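PDB 5YNL: arginase from Glaciozyma antarctica, which probably hydrolyses L-arginine to L-ornithine and urea, as arginases do, in a yeast adapted to cold. Local coordinates for residues L174-A179 / I228-L233; G232-D237 / F252-V257; I281-D286 / H312-A317. All coordinates share one frame; numbering follows the deposited sequence.

Interaction 1: L174-A179 / I228-L233; sequences LIWVDA and IVYIGL
The edge of the Tyr230 ring meets the face of the five-membered ring of Trp176 in an offset edge-to-face pair, with Tyr230 CE1 3.4 Å from Trp176 CD1 and the planes at 64°. The two residues are partners on parallel strands 174-177 and 228-231. Trp176 holds CG opposite its backbone N (chi1 -175°), whereas Tyr230 turns CG beside its own (chi1 -74°), which brings the phenol edge over the indole. Across the other face run branched aliphatics, shaped for close strand packing: Ile175 CG1 lies 3.8 Å from Val229 CG1, and Ile175 CG2 equally close to Ile231 CD1. Between the faces, Trp176 N donates to Val229 O at 2.8 Å, and Ile231 N to Trp176 O at 3.0 Å.

No side of the contact is open to solvent, but its C-terminal end is slacker. Asp178 N reaches Ile231 O only at 3.3 Å, and Gly232 then turns the corner with backbone angles suited to glycine. The Asp178 carboxylate is held by His180 N and His155 ND1. Asp178 begins the Asp-Ala-His-Ala-Asp sequence, which in related arginases supplies manganese ligands. Strand 173-177 lies between strands 281-286 and 228-233, with Leu283 against Ile175, while helix 198-202 covers the aromatic face through Val199 and His155 stacks on Trp176.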
loop_
_atom_site.group_PDB
_atom_site.type_symbol
_atom_site.label_atom_id
_atom_site.label_comp_id
_atom_site.label_asym_id
_atom_site.label_seq_id
_atom_site.Cartn_x
_atom_site.Cartn_y
_atom_site.Cartn_z
ATOM N N LEU A 174 2.666 5.937 -6.204
ATOM C CA LEU A 174 2.195 4.730 -5.534
ATOM C C LEU A 174 3.062 3.530 -5.855
ATOM O O LEU A 174 3.252 3.180 -7.039
ATOM C CB LEU A 174 0.745 4.437 -5.919
ATOM C CG LEU A 174 0.057 3.113 -5.524
ATOM C CD1 LEU A 174 0.071 2.872 -4.017
ATOM C CD2 LEU A 174 -1.384 3.084 -6.051
ATOM N N ILE A 175 3.588 2.889 -4.811
ATOM C CA ILE A 175 4.378 1.677 -5.013
ATOM C C ILE A 175 3.569 0.509 -4.486
ATOM O O ILE A 175 3.213 0.450 -3.305
ATOM C CB ILE A 175 5.736 1.766 -4.314
ATOM C CG1 ILE A 175 6.536 2.909 -4.929
ATOM C CG2 ILE A 175 6.542 0.442 -4.452
ATOM C CD1 ILE A 175 7.872 3.064 -4.299
ATOM N N TRP A 176 3.251 -0.412 -5.376
ATOM C CA TRP A 176 2.269 -1.420 -5.060
ATOM C C TRP A 176 3.027 -2.740 -5.018
ATOM O O TRP A 176 3.615 -3.165 -6.024
ATOM C CB TRP A 176 1.217 -1.414 -6.158
ATOM C CG TRP A 176 0.045 -2.299 -5.961
ATOM C CD1 TRP A 176 -0.007 -3.662 -6.121
ATOM C CD2 TRP A 176 -1.287 -1.881 -5.654
ATOM N NE1 TRP A 176 -1.291 -4.111 -5.893
ATOM C CE2 TRP A 176 -2.091 -3.039 -5.605
ATOM C CE3 TRP A 176 -1.870 -0.643 -5.391
ATOM C CZ2 TRP A 176 -3.455 -2.987 -5.293
ATOM C CZ3 TRP A 176 -3.214 -0.592 -5.087
ATOM C CH2 TRP A 176 -3.994 -1.753 -5.044
ATOM N N VAL A 177 3.050 -3.368 -3.848
ATOM C CA VAL A 177 3.775 -4.616 -3.675
ATOM C C VAL A 177 2.782 -5.767 -3.486
ATOM O O VAL A 177 2.047 -5.833 -2.485
ATOM C CB VAL A 177 4.758 -4.527 -2.496
ATOM C CG1 VAL A 177 5.533 -5.858 -2.336
ATOM C CG2 VAL A 177 5.733 -3.341 -2.695
ATOM N N ASP A 178 2.752 -6.674 -4.463
ATOM C CA ASP A 178 1.694 -7.685 -4.538
ATOM C C ASP A 178 2.055 -8.680 -5.620
ATOM O O ASP A 178 2.790 -8.354 -6.562
ATOM C CB ASP A 178 0.345 -7.015 -4.876
ATOM C CG ASP A 178 -0.864 -7.873 -4.506
ATOM O OD1 ASP A 178 -0.927 -9.036 -4.958
ATOM O OD2 ASP A 178 -1.755 -7.392 -3.772
ATOM N N ALA A 179 1.564 -9.906 -5.454
ATOM C CA ALA A 179 1.713 -10.936 -6.474
ATOM C C ALA A 179 0.726 -10.662 -7.600
ATOM O O ALA A 179 0.852 -11.211 -8.701
ATOM C CB ALA A 179 1.460 -12.309 -5.870
ATOM N N ILE A 228 2.057 4.922 -10.810
ATOM C CA ILE A 228 2.051 3.619 -10.144
ATOM C C ILE A 228 3.158 2.698 -10.654
ATOM O O ILE A 228 3.463 2.694 -11.855
ATOM C CB ILE A 228 0.655 2.918 -10.210
ATOM C CG1 ILE A 228 0.716 1.498 -9.607
ATOM C CG2 ILE A 228 0.087 2.941 -11.625
ATOM C CD1 ILE A 228 -0.641 0.770 -9.516
ATOM N N VAL A 229 3.777 1.949 -9.728
ATOM C CA VAL A 229 4.732 0.909 -10.091
ATOM C C VAL A 229 4.481 -0.356 -9.266
ATOM O O VAL A 229 4.131 -0.285 -8.069
ATOM C CB VAL A 229 6.215 1.414 -10.022
ATOM C CG1 VAL A 229 6.629 1.731 -8.591
ATOM C CG2 VAL A 229 7.175 0.406 -10.640
ATOM N N TYR A 230 4.622 -1.509 -9.921
ATOM C CA TYR A 230 4.342 -2.801 -9.316
ATOM C C TYR A 230 5.655 -3.563 -9.080
ATOM O O TYR A 230 6.523 -3.645 -9.972
ATOM C CB TYR A 230 3.463 -3.635 -10.248
ATOM C CG TYR A 230 2.011 -3.229 -10.338
ATOM C CD1 TYR A 230 1.099 -3.626 -9.375
ATOM C CD2 TYR A 230 1.540 -2.487 -11.407
ATOM C CE1 TYR A 230 -0.234 -3.273 -9.458
ATOM C CE2 TYR A 230 0.194 -2.129 -11.500
ATOM C CZ TYR A 230 -0.680 -2.529 -10.518
ATOM O OH TYR A 230 -2.010 -2.182 -10.587
ATOM N N ILE A 231 5.796 -4.123 -7.882
ATOM C CA ILE A 231 6.943 -4.942 -7.526
ATOM C C ILE A 231 6.424 -6.222 -6.923
ATOM O O ILE A 231 5.621 -6.164 -5.965
ATOM C CB ILE A 231 7.802 -4.248 -6.462
ATOM C CG1 ILE A 231 8.376 -2.952 -7.043
ATOM C CG2 ILE A 231 8.920 -5.175 -5.988
ATOM C CD1 ILE A 231 8.961 -1.989 -6.021
ATOM N N GLY A 232 6.893 -7.367 -7.438
ATOM C CA GLY A 232 6.572 -8.671 -6.874
ATOM C C GLY A 232 5.570 -9.487 -7.676
ATOM O O GLY A 232 5.213 -10.604 -7.288
ATOM N N LEU A 233 5.111 -8.933 -8.797
ATOM C CA LEU A 233 4.092 -9.587 -9.619
ATOM C C LEU A 233 4.492 -11.007 -10.074
ATOM O O LEU A 233 5.671 -11.281 -10.393
ATOM C CB LEU A 233 3.742 -8.728 -10.834
ATOM C CG LEU A 233 3.007 -7.398 -10.616
ATOM C CD1 LEU A 233 2.711 -6.751 -11.979
ATOM C CD2 LEU A 233 1.716 -7.583 -9.832
#

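Interaction 2: G232-D237 / F252-V257; sequences GLRDID and FSMFHV
Leu233 O takes two polar partners: Met254 N, at 3.0 Å and in the carbonyl plane, and a water that donates to it from 3.1 Å. The same water is hydrogen-bonded to Ser253 OG, so it links the residue leaving strand 228-233 to the start of the next helix. One residue earlier, Gly232 N donates to Phe252 O at 2.9 Å, nearly in line with the carbonyl. These bonds join strand 228-233 of the beta-alpha-beta unit (with helix 241-246 and strand 250-253) to the end of strand 250-253 and the first turn of helix 254-273. Ser253, a small polar residue, occupies the N-cap. Its backbone N donates to His256 ND1 at 3.1 Å, in the plane of the imidazole, so the side chain at N3 turns back to the backbone NH of the N-cap residue. Met254 supplies flexible apolar cover: bent at chi2 (-53°) and chi3 (-66°), it brings CG to 3.6 Å from Gly232 O and SD to 3.8 Å from Gly232 CA, laying the thioether along the corner of the chain. Farther out, Arg234 touches Met254 CG only through its CB, while its guanidinium group leads off to a weak hydrogen bond with Asp288 O.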
loop_
_atom_site.group_PDB
_atom_site.type_symbol
_atom_site.label_atom_id
_atom_site.label_comp_id
_atom_site.label_asym_id
_atom_site.label_seq_id
_atom_site.Cartn_x
_atom_site.Cartn_y
_atom_site.Cartn_z
ATOM N N GLY A 232 6.893 -7.367 -7.438
ATOM C CA GLY A 232 6.572 -8.671 -6.874
ATOM C C GLY A 232 5.570 -9.487 -7.676
ATOM O O GLY A 232 5.213 -10.604 -7.288
ATOM N N LEU A 233 5.111 -8.933 -8.797
ATOM C CA LEU A 233 4.092 -9.587 -9.619
ATOM C C LEU A 233 4.492 -11.007 -10.074
ATOM O O LEU A 233 5.671 -11.281 -10.393
ATOM C CB LEU A 233 3.742 -8.728 -10.834
ATOM C CG LEU A 233 3.007 -7.398 -10.616
ATOM C CD1 LEU A 233 2.711 -6.751 -11.979
ATOM C CD2 LEU A 233 1.716 -7.583 -9.832
ATOM N N ARG A 234 3.519 -11.914 -10.062
ATOM C CA ARG A 234 3.722 -13.244 -10.626
ATOM C C ARG A 234 2.439 -13.795 -11.267
ATOM O O ARG A 234 2.423 -14.055 -12.468
ATOM C CB ARG A 234 4.392 -14.209 -9.627
ATOM C CG ARG A 234 3.516 -14.685 -8.496
ATOM C CD ARG A 234 4.118 -14.357 -7.167
ATOM N NE ARG A 234 4.346 -15.553 -6.376
ATOM C CZ ARG A 234 4.276 -15.591 -5.049
ATOM N NH1 ARG A 234 3.977 -14.482 -4.379
ATOM N NH2 ARG A 234 4.507 -16.729 -4.392
ATOM N N ASP A 235 1.363 -13.938 -10.502
ATOM C CA ASP A 235 0.089 -14.311 -11.113
ATOM C C ASP A 235 -0.807 -13.097 -11.359
ATOM O O ASP A 235 -1.332 -12.494 -10.419
ATOM C CB ASP A 235 -0.663 -15.390 -10.318
ATOM C CG ASP A 235 -1.972 -15.805 -10.991
ATOM O OD1 ASP A 235 -1.921 -16.392 -12.094
ATOM O OD2 ASP A 235 -3.054 -15.550 -10.419
ATOM N N ILE A 236 -0.965 -12.735 -12.628
ATOM C CA ILE A 236 -1.962 -11.748 -13.008
ATOM C C ILE A 236 -3.331 -12.271 -12.533
ATOM O O ILE A 236 -4.034 -13.003 -13.241
ATOM C CB ILE A 236 -1.884 -11.411 -14.535
ATOM C CG1 ILE A 236 -0.860 -10.297 -14.786
ATOM C CG2 ILE A 236 -3.217 -10.955 -15.100
ATOM C CD1 ILE A 236 0.587 -10.723 -14.694
ATOM N N ASP A 237 -3.658 -11.951 -11.281
ATOM C CA ASP A 237 -4.974 -12.242 -10.718
ATOM C C ASP A 237 -5.826 -11.007 -10.895
ATOM O O ASP A 237 -5.599 -9.986 -10.239
ATOM C CB ASP A 237 -4.882 -12.621 -9.236
ATOM C CG ASP A 237 -6.169 -12.337 -8.467
ATOM O OD1 ASP A 237 -6.275 -11.251 -7.853
ATOM O OD2 ASP A 237 -7.072 -13.202 -8.466
ATOM N N PHE A 252 7.484 -4.481 -12.234
ATOM C CA PHE A 252 8.647 -5.301 -11.896
ATOM C C PHE A 252 8.184 -6.594 -11.290
ATOM O O PHE A 252 7.782 -6.642 -10.130
ATOM C CB PHE A 252 9.580 -4.562 -10.950
ATOM C CG PHE A 252 10.280 -3.417 -11.608
ATOM C CD1 PHE A 252 11.268 -3.657 -12.568
ATOM C CD2 PHE A 252 9.909 -2.108 -11.336
ATOM C CE1 PHE A 252 11.898 -2.607 -13.204
ATOM C CE2 PHE A 252 10.548 -1.046 -11.967
ATOM C CZ PHE A 252 11.536 -1.301 -12.903
ATOM N N SER A 253 8.199 -7.644 -12.092
ATOM C CA SER A 253 7.725 -8.928 -11.625
ATOM C C SER A 253 8.879 -9.674 -10.969
ATOM O O SER A 253 10.001 -9.150 -10.876
ATOM C CB SER A 253 7.176 -9.742 -12.794
ATOM O OG SER A 253 8.247 -10.279 -13.538
ATOM N N MET A 254 8.598 -10.902 -10.539
ATOM C CA MET A 254 9.580 -11.744 -9.853
ATOM C C MET A 254 10.720 -12.097 -10.795
ATOM O O MET A 254 11.864 -12.251 -10.356
ATOM C CB MET A 254 8.925 -13.016 -9.274
ATOM C CG MET A 254 7.975 -12.759 -8.114
ATOM S SD MET A 254 8.762 -11.781 -6.812
ATOM C CE MET A 254 10.013 -12.960 -6.280
ATOM N N PHE A 255 10.402 -12.199 -12.082
ATOM C CA PHE A 255 11.414 -12.378 -13.132
ATOM C C PHE A 255 12.435 -11.241 -13.086
ATOM O O PHE A 255 13.627 -11.483 -13.055
ATOM C CB PHE A 255 10.721 -12.458 -14.498
ATOM C CG PHE A 255 11.657 -12.411 -15.678
ATOM C CD1 PHE A 255 12.269 -13.578 -16.156
ATOM C CD2 PHE A 255 11.889 -11.217 -16.355
ATOM C CE1 PHE A 255 13.104 -13.545 -17.288
ATOM C CE2 PHE A 255 12.726 -11.179 -17.472
ATOM C CZ PHE A 255 13.334 -12.344 -17.930
ATOM N N HIS A 256 11.952 -10.001 -13.030
ATOM C CA HIS A 256 12.819 -8.823 -12.921
ATOM C C HIS A 256 13.511 -8.765 -11.565
ATOM O O HIS A 256 14.660 -8.295 -11.470
ATOM C CB HIS A 256 12.026 -7.538 -13.118
ATOM C CG HIS A 256 11.344 -7.448 -14.446
ATOM N ND1 HIS A 256 9.975 -7.528 -14.584
ATOM C CD2 HIS A 256 11.851 -7.272 -15.693
ATOM C CE1 HIS A 256 9.661 -7.412 -15.872
ATOM N NE2 HIS A 256 10.779 -7.252 -16.558
ATOM N N VAL A 257 12.836 -9.215 -10.502
ATOM C CA VAL A 257 13.541 -9.192 -9.233
ATOM C C VAL A 257 14.693 -10.184 -9.307
ATOM O O VAL A 257 15.812 -9.841 -8.953
ATOM C CB VAL A 257 12.654 -9.472 -8.032
ATOM C CG1 VAL A 257 13.529 -9.700 -6.801
ATOM C CG2 VAL A 257 11.627 -8.307 -7.827
HETATM O O HOH W 1 7.070 -12.978 -12.528
#

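Interaction 3: I281-D286 / H312-A317; sequences IHLSFD and HYICEA
Helix 308-320 covers one face of the parallel eight-stranded sheet typical of the arginase fold, and this contact packs it on strand 281-286. Strand and helix run nearly antiparallel, at 166°, with their axes 10.8 Å apart. Leu283 and Phe285, two residues apart on the strand, both point to the helix and meet Ile314 and Cys315 on its buried side. Phe285 sets CG anti to the backbone N (chi1 -155°), which carries the ring out toward the helix. Cys315 SG comes at this ring obliquely, 3.9 Å from Phe285 CD2 and 48° off the ring normal, a sulfur-aromatic contact. The ring offers Ile314 its edge, with Phe285 CE2 4.3 Å from Ile314 CB. Leu283 crosses Ile314 at about a right angle, its CD1 4.2 Å from Ile314 CG2, while its other branch, CD2, lies 4.2 Å from Cys315 SG. The small thiol thus touches both the leucine branch and the phenyl ring, a place that suits a slim side chain. Leu352 of helix 345-356 packs on both Phe285 and Cys315. No hydrogen bond crosses from strand to helix, so the union rests on shape, burial of apolar surface and the polarisable sulfur, leaving the strand's backbone to bond within the sheet.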
loop_
_atom_site.group_PDB
_atom_site.type_symbol
_atom_site.label_atom_id
_atom_site.label_comp_id
_atom_site.label_asym_id
_atom_site.label_seq_id
_atom_site.Cartn_x
_atom_site.Cartn_y
_atom_site.Cartn_z
ATOM N N ILE A 281 5.396 9.434 -1.064
ATOM C CA ILE A 281 5.289 8.041 -1.477
ATOM C C ILE A 281 4.178 7.322 -0.703
ATOM O O ILE A 281 4.124 7.392 0.539
ATOM C CB ILE A 281 6.632 7.271 -1.272
ATOM C CG1 ILE A 281 7.606 7.578 -2.415
ATOM C CG2 ILE A 281 6.399 5.757 -1.176
ATOM C CD1 ILE A 281 9.108 7.229 -2.105
ATOM N N HIS A 282 3.315 6.620 -1.439
ATOM C CA HIS A 282 2.336 5.728 -0.854
ATOM C C HIS A 282 2.835 4.310 -1.100
ATOM O O HIS A 282 2.890 3.849 -2.255
ATOM C CB HIS A 282 0.946 5.927 -1.489
ATOM C CG HIS A 282 -0.181 5.278 -0.742
ATOM N ND1 HIS A 282 0.007 4.459 0.357
ATOM C CD2 HIS A 282 -1.519 5.316 -0.940
ATOM C CE1 HIS A 282 -1.160 4.038 0.803
ATOM N NE2 HIS A 282 -2.104 4.538 0.026
ATOM N N LEU A 283 3.218 3.617 -0.037
ATOM C CA LEU A 283 3.672 2.232 -0.201
ATOM C C LEU A 283 2.572 1.295 0.227
ATOM O O LEU A 283 2.264 1.183 1.437
ATOM C CB LEU A 283 4.948 1.935 0.603
ATOM C CG LEU A 283 5.528 0.514 0.565
ATOM C CD1 LEU A 283 5.838 0.017 -0.873
ATOM C CD2 LEU A 283 6.792 0.493 1.392
ATOM N N SER A 284 1.965 0.627 -0.754
ATOM C CA SER A 284 0.844 -0.269 -0.448
ATOM C C SER A 284 1.329 -1.715 -0.524
ATOM O O SER A 284 1.428 -2.288 -1.621
ATOM C CB SER A 284 -0.317 -0.026 -1.411
ATOM O OG SER A 284 -1.526 -0.499 -0.850
ATOM N N PHE A 285 1.633 -2.281 0.644
ATOM C CA PHE A 285 2.336 -3.562 0.755
ATOM C C PHE A 285 1.403 -4.721 1.130
ATOM O O PHE A 285 0.796 -4.720 2.206
ATOM C CB PHE A 285 3.443 -3.462 1.815
ATOM C CG PHE A 285 4.566 -4.440 1.613
ATOM C CD1 PHE A 285 4.343 -5.808 1.695
ATOM C CD2 PHE A 285 5.841 -3.992 1.338
ATOM C CE1 PHE A 285 5.397 -6.709 1.485
ATOM C CE2 PHE A 285 6.872 -4.879 1.142
ATOM C CZ PHE A 285 6.651 -6.244 1.206
ATOM N N ASP A 286 1.301 -5.712 0.247
ATOM C CA ASP A 286 0.465 -6.864 0.503
ATOM C C ASP A 286 1.386 -7.990 0.853
ATOM O O ASP A 286 2.308 -8.303 0.108
ATOM C CB ASP A 286 -0.326 -7.255 -0.735
ATOM C CG ASP A 286 -1.360 -8.307 -0.443
ATOM O OD1 ASP A 286 -0.979 -9.436 -0.059
ATOM O OD2 ASP A 286 -2.567 -8.008 -0.579
ATOM N N HIS A 312 11.557 -6.561 3.331
ATOM C CA HIS A 312 12.140 -5.637 4.285
ATOM C C HIS A 312 12.948 -4.524 3.611
ATOM O O HIS A 312 12.785 -3.344 3.939
ATOM C CB HIS A 312 13.043 -6.382 5.241
ATOM C CG HIS A 312 13.493 -5.551 6.389
ATOM N ND1 HIS A 312 12.956 -5.682 7.644
ATOM C CD2 HIS A 312 14.425 -4.574 6.463
ATOM C CE1 HIS A 312 13.542 -4.810 8.457
ATOM N NE2 HIS A 312 14.431 -4.130 7.763
ATOM N N TYR A 313 13.845 -4.903 2.698
ATOM C CA TYR A 313 14.610 -3.917 1.939
ATOM C C TYR A 313 13.704 -2.903 1.223
ATOM O O TYR A 313 14.022 -1.721 1.171
ATOM C CB TYR A 313 15.591 -4.568 0.952
ATOM C CG TYR A 313 16.364 -3.523 0.181
ATOM C CD1 TYR A 313 17.502 -2.949 0.715
ATOM C CD2 TYR A 313 15.926 -3.076 -1.065
ATOM C CE1 TYR A 313 18.201 -1.972 0.036
ATOM C CE2 TYR A 313 16.630 -2.082 -1.761
ATOM C CZ TYR A 313 17.765 -1.541 -1.192
ATOM O OH TYR A 313 18.464 -0.566 -1.853
ATOM N N ILE A 314 12.587 -3.350 0.667
ATOM C CA ILE A 314 11.667 -2.407 0.038
ATOM C C ILE A 314 11.253 -1.334 1.058
ATOM O O ILE A 314 11.243 -0.122 0.744
ATOM C CB ILE A 314 10.398 -3.103 -0.523
ATOM C CG1 ILE A 314 10.770 -4.130 -1.601
ATOM C CG2 ILE A 314 9.413 -2.097 -1.085
ATOM C CD1 ILE A 314 9.522 -4.742 -2.332
ATOM N N CYS A 315 10.919 -1.775 2.271
ATOM C CA CYS A 315 10.464 -0.862 3.311
ATOM C C CYS A 315 11.587 0.028 3.793
ATOM O O CYS A 315 11.368 1.209 4.047
ATOM C CB CYS A 315 9.830 -1.638 4.488
ATOM S SG CYS A 315 8.257 -2.440 4.019
ATOM N N GLU A 316 12.795 -0.521 3.887
ATOM C CA GLU A 316 13.937 0.276 4.310
ATOM C C GLU A 316 14.262 1.307 3.233
ATOM O O GLU A 316 14.393 2.496 3.520
ATOM C CB GLU A 316 15.156 -0.614 4.580
ATOM C CG GLU A 316 16.061 -0.110 5.694
ATOM C CD GLU A 316 16.973 -1.204 6.277
ATOM O OE1 GLU A 316 16.848 -2.397 5.865
ATOM O OE2 GLU A 316 17.836 -0.865 7.150
ATOM N N ALA A 317 14.348 0.845 1.987
ATOM C CA ALA A 317 14.806 1.685 0.892
ATOM C C ALA A 317 13.881 2.870 0.760
ATOM O O ALA A 317 14.336 4.015 0.595
ATOM C CB ALA A 317 14.866 0.908 -0.408
#

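How the interactions relate
From the N terminus, 174-179 meets 228-233 to close a loop of 48 residues with little regular structure (interaction 1). Interaction 2 starts where this one ends, sharing Gly232 and Leu233, and closes a loop of 14 residues that holds helix 241-246. Interaction 3 follows in series, with 25 residues between its segments; none of the three nests within or crosses another. Interactions 1 and 2 tie three adjacent strands, 173-177, 228-233 and 250-253, side by side. Strand 281-286 extends this row beyond 173-177, through Ile175 N to His282 O at 2.8 Å, so interaction 3 adds a covering helix to the same sheet.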